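Local structure of hyaluronidase-phage associated (Streptococcus pyogenes, 2WB3) at the interface of chains A and B. The protein is a phage tail-fibre hyaluronate lyase that cleaves hyaluronan by elimination, built as an intertwined trimer with a triple-stranded beta-helix. Coordinates in Å, arbitrary orientation; residue numbers count along the deposited sequence, not the author numbering. Chains: chain A/B, Hyaluronidase-phage associated.

The interface of chains A and B. Residues chain A 128-132, 136-137; chain B 122, 124-126.
Where the triple-stranded beta-helix of this phage tail fibre gives way to the C-terminal helices (140-152 in chain A), B:Asn125 reaches from the loop position just before strand 126-127 into the loop of chain A that leads to its helix. With its CG beside the backbone N (chi1 -58°), the side chain lies against one face of the A:His136 imidazole. CB sits over the ring, 3.6 Å from its centroid, and the carboxamide, turned 20° from the imidazole plane, stacks towards the ND1-CE1 side. On the far end of that amide, ND2 donates to A:Asp130 O at 2.8 Å. The acceptor lies close to the amide plane, but the donor stands well above the carbonyl plane of A:Asp130. The same ND2 also pairs with a water, which in turn meets the carbonyl oxygens A:Lys129 O and A:Ala137 O, each at 2.8 Å. The carbonyl and the water, both gripping ND2, should hold the amide in this rotation. The imidazole appears to be steadied within chain A, where A:Thr132 N, lying 25° out of the ring plane, donates to A:His136 ND1 over a long 3.3 Å. Backbone bonds flank the stack: A:Lys129 N to B:Gly124 O at 3.0 Å, and A:Ala137 N to B:Leu126 O at 2.8 Å. The extended aliphatic chain of A:Lys129 runs past B:Gly124, bringing its CD 3.8 Å from the glycine CA, while A:Val128 CG1 rests loosely on B:Leu126 CB.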
ATOM      1  N   VAL A 128      18.402 -11.091 -46.206  1.00 37.51           N
ATOM      2  CA  VAL A 128      17.405 -10.159 -46.749  1.00 38.77           C
ATOM      3  C   VAL A 128      16.791 -10.716 -48.038  1.00 40.15           C
ATOM      4  O   VAL A 128      17.282 -11.695 -48.586  1.00 40.63           O
ATOM      5  CB  VAL A 128      18.019  -8.774 -47.086  1.00 38.28           C
ATOM      6  CG1 VAL A 128      18.316  -8.001 -45.827  1.00 38.99           C
ATOM      7  CG2 VAL A 128      19.269  -8.906 -47.913  1.00 36.12           C
ATOM      8  N   LYS A 129      15.719 -10.099 -48.516  1.00 41.45           N
ATOM      9  CA  LYS A 129      15.194 -10.429 -49.845  1.00 43.14           C
ATOM     10  C   LYS A 129      15.965  -9.681 -50.937  1.00 43.81           C
ATOM     11  O   LYS A 129      16.605  -8.641 -50.653  1.00 44.29           O
ATOM     12  CB  LYS A 129      13.701 -10.135 -49.901  1.00 43.30           C
ATOM     13  CG  LYS A 129      12.892 -11.224 -49.236  1.00 45.50           C
ATOM     14  CD  LYS A 129      11.402 -10.924 -49.217  1.00 51.31           C
ATOM     15  CE  LYS A 129      10.646 -12.226 -48.897  1.00 54.80           C
ATOM     16  NZ  LYS A 129       9.153 -12.086 -48.859  1.00 58.53           N
ATOM     17  N   ASP A 130      15.930 -10.201 -52.176  1.00 44.53           N
ATOM     18  CA  ASP A 130      16.560  -9.519 -53.334  1.00 45.21           C
ATOM     19  C   ASP A 130      16.060  -8.095 -53.502  1.00 44.65           C
ATOM     20  O   ASP A 130      14.875  -7.860 -53.371  1.00 45.49           O
ATOM     21  CB  ASP A 130      16.243 -10.246 -54.642  1.00 45.90           C
ATOM     22  CG  ASP A 130      16.845 -11.599 -54.716  1.00 47.40           C
ATOM     23  OD1 ASP A 130      17.937 -11.830 -54.137  1.00 46.67           O
ATOM     24  OD2 ASP A 130      16.198 -12.440 -55.386  1.00 51.69           O
ATOM     25  N   PRO A 131      16.954  -7.157 -53.833  1.00 45.04           N
ATOM     26  CA  PRO A 131      16.574  -5.781 -53.973  1.00 46.04           C
ATOM     27  C   PRO A 131      15.637  -5.578 -55.163  1.00 47.62           C
ATOM     28  O   PRO A 131      15.764  -6.261 -56.182  1.00 48.47           O
ATOM     29  CB  PRO A 131      17.909  -5.076 -54.216  1.00 45.57           C
ATOM     30  CG  PRO A 131      18.729  -6.059 -54.824  1.00 45.55           C
ATOM     31  CD  PRO A 131      18.375  -7.349 -54.156  1.00 45.04           C
ATOM     32  N   THR A 132      14.684  -4.673 -55.024  1.00 48.38           N
ATOM     33  CA  THR A 132      13.776  -4.343 -56.124  1.00 49.29           C
ATOM     34  C   THR A 132      13.772  -2.844 -56.248  1.00 49.24           C
ATOM     35  O   THR A 132      12.871  -2.269 -56.849  1.00 50.66           O
ATOM     36  CB  THR A 132      12.324  -4.776 -55.854  1.00 49.42           C
ATOM     37  OG1 THR A 132      11.782  -4.006 -54.762  1.00 50.04           O
ATOM     38  CG2 THR A 132      12.215  -6.314 -55.594  1.00 50.27           C
ATOM     39  N   HIS A 136      17.822  -0.527 -51.786  1.00 42.71           N
ATOM     40  CA  HIS A 136      17.703  -1.808 -51.100  1.00 41.18           C
ATOM     41  C   HIS A 136      19.046  -2.493 -51.096  1.00 41.01           C
ATOM     42  O   HIS A 136      19.793  -2.398 -52.085  1.00 40.96           O
ATOM     43  CB  HIS A 136      16.702  -2.745 -51.787  1.00 41.80           C
ATOM     44  CG  HIS A 136      15.266  -2.360 -51.610  1.00 41.50           C
ATOM     45  ND1 HIS A 136      14.237  -3.061 -52.205  1.00 43.48           N
ATOM     46  CD2 HIS A 136      14.685  -1.334 -50.946  1.00 41.41           C
ATOM     47  CE1 HIS A 136      13.081  -2.506 -51.885  1.00 44.17           C
ATOM     48  NE2 HIS A 136      13.328  -1.443 -51.138  1.00 45.14           N
ATOM     49  N   ALA A 137      19.348  -3.211 -50.017  1.00 39.82           N
ATOM     50  CA  ALA A 137      20.609  -3.918 -49.911  1.00 40.20           C
ATOM     51  C   ALA A 137      20.619  -5.127 -50.853  1.00 40.77           C
ATOM     52  O   ALA A 137      19.576  -5.778 -51.043  1.00 40.92           O
ATOM     53  CB  ALA A 137      20.862  -4.347 -48.475  1.00 39.75           C
TER
ATOM     54  N   VAL B 122      15.873 -10.290 -41.990  1.00 35.86           N
ATOM     55  CA  VAL B 122      14.725  -9.478 -42.281  1.00 35.27           C
ATOM     56  C   VAL B 122      13.932 -10.192 -43.375  1.00 36.56           C
ATOM     57  O   VAL B 122      14.440 -10.426 -44.466  1.00 36.55           O
ATOM     58  CB  VAL B 122      15.158  -8.084 -42.784  1.00 34.83           C
ATOM     59  CG1 VAL B 122      13.947  -7.255 -43.087  1.00 34.27           C
ATOM     60  CG2 VAL B 122      16.041  -7.367 -41.762  1.00 32.78           C
ATOM     61  N   GLY B 124      12.150  -9.389 -45.787  1.00 37.90           N
ATOM     62  CA  GLY B 124      11.795  -8.243 -46.603  1.00 38.20           C
ATOM     63  C   GLY B 124      13.079  -7.593 -47.037  1.00 38.65           C
ATOM     64  O   GLY B 124      14.157  -8.163 -46.841  1.00 38.62           O
ATOM     65  N   ASN B 125      13.002  -6.400 -47.616  1.00 38.19           N
ATOM     66  CA  ASN B 125      14.237  -5.716 -47.938  1.00 38.00           C
ATOM     67  C   ASN B 125      14.719  -4.913 -46.764  1.00 37.33           C
ATOM     68  O   ASN B 125      13.970  -4.651 -45.819  1.00 37.32           O
ATOM     69  CB  ASN B 125      14.097  -4.842 -49.179  1.00 38.03           C
ATOM     70  CG  ASN B 125      13.681  -5.631 -50.374  1.00 38.02           C
ATOM     71  OD1 ASN B 125      12.512  -5.579 -50.770  1.00 36.36           O
ATOM     72  ND2 ASN B 125      14.618  -6.411 -50.938  1.00 37.11           N
ATOM     73  N   LEU B 126      15.991  -4.551 -46.827  1.00 36.52           N
ATOM     74  CA  LEU B 126      16.545  -3.564 -45.949  1.00 35.82           C
ATOM     75  C   LEU B 126      16.961  -2.386 -46.840  1.00 36.77           C
ATOM     76  O   LEU B 126      17.771  -2.558 -47.764  1.00 38.11           O
ATOM     77  CB  LEU B 126      17.781  -4.125 -45.223  1.00 34.87           C
ATOM     78  CG  LEU B 126      18.298  -3.120 -44.205  1.00 32.46           C
ATOM     79  CD1 LEU B 126      17.318  -2.942 -43.012  1.00 34.35           C
ATOM     80  CD2 LEU B 126      19.611  -3.579 -43.713  1.00 34.51           C
TER
HETATM   81  O   HOH W   1      17.085  -6.004 -49.747  1.00 33.57           O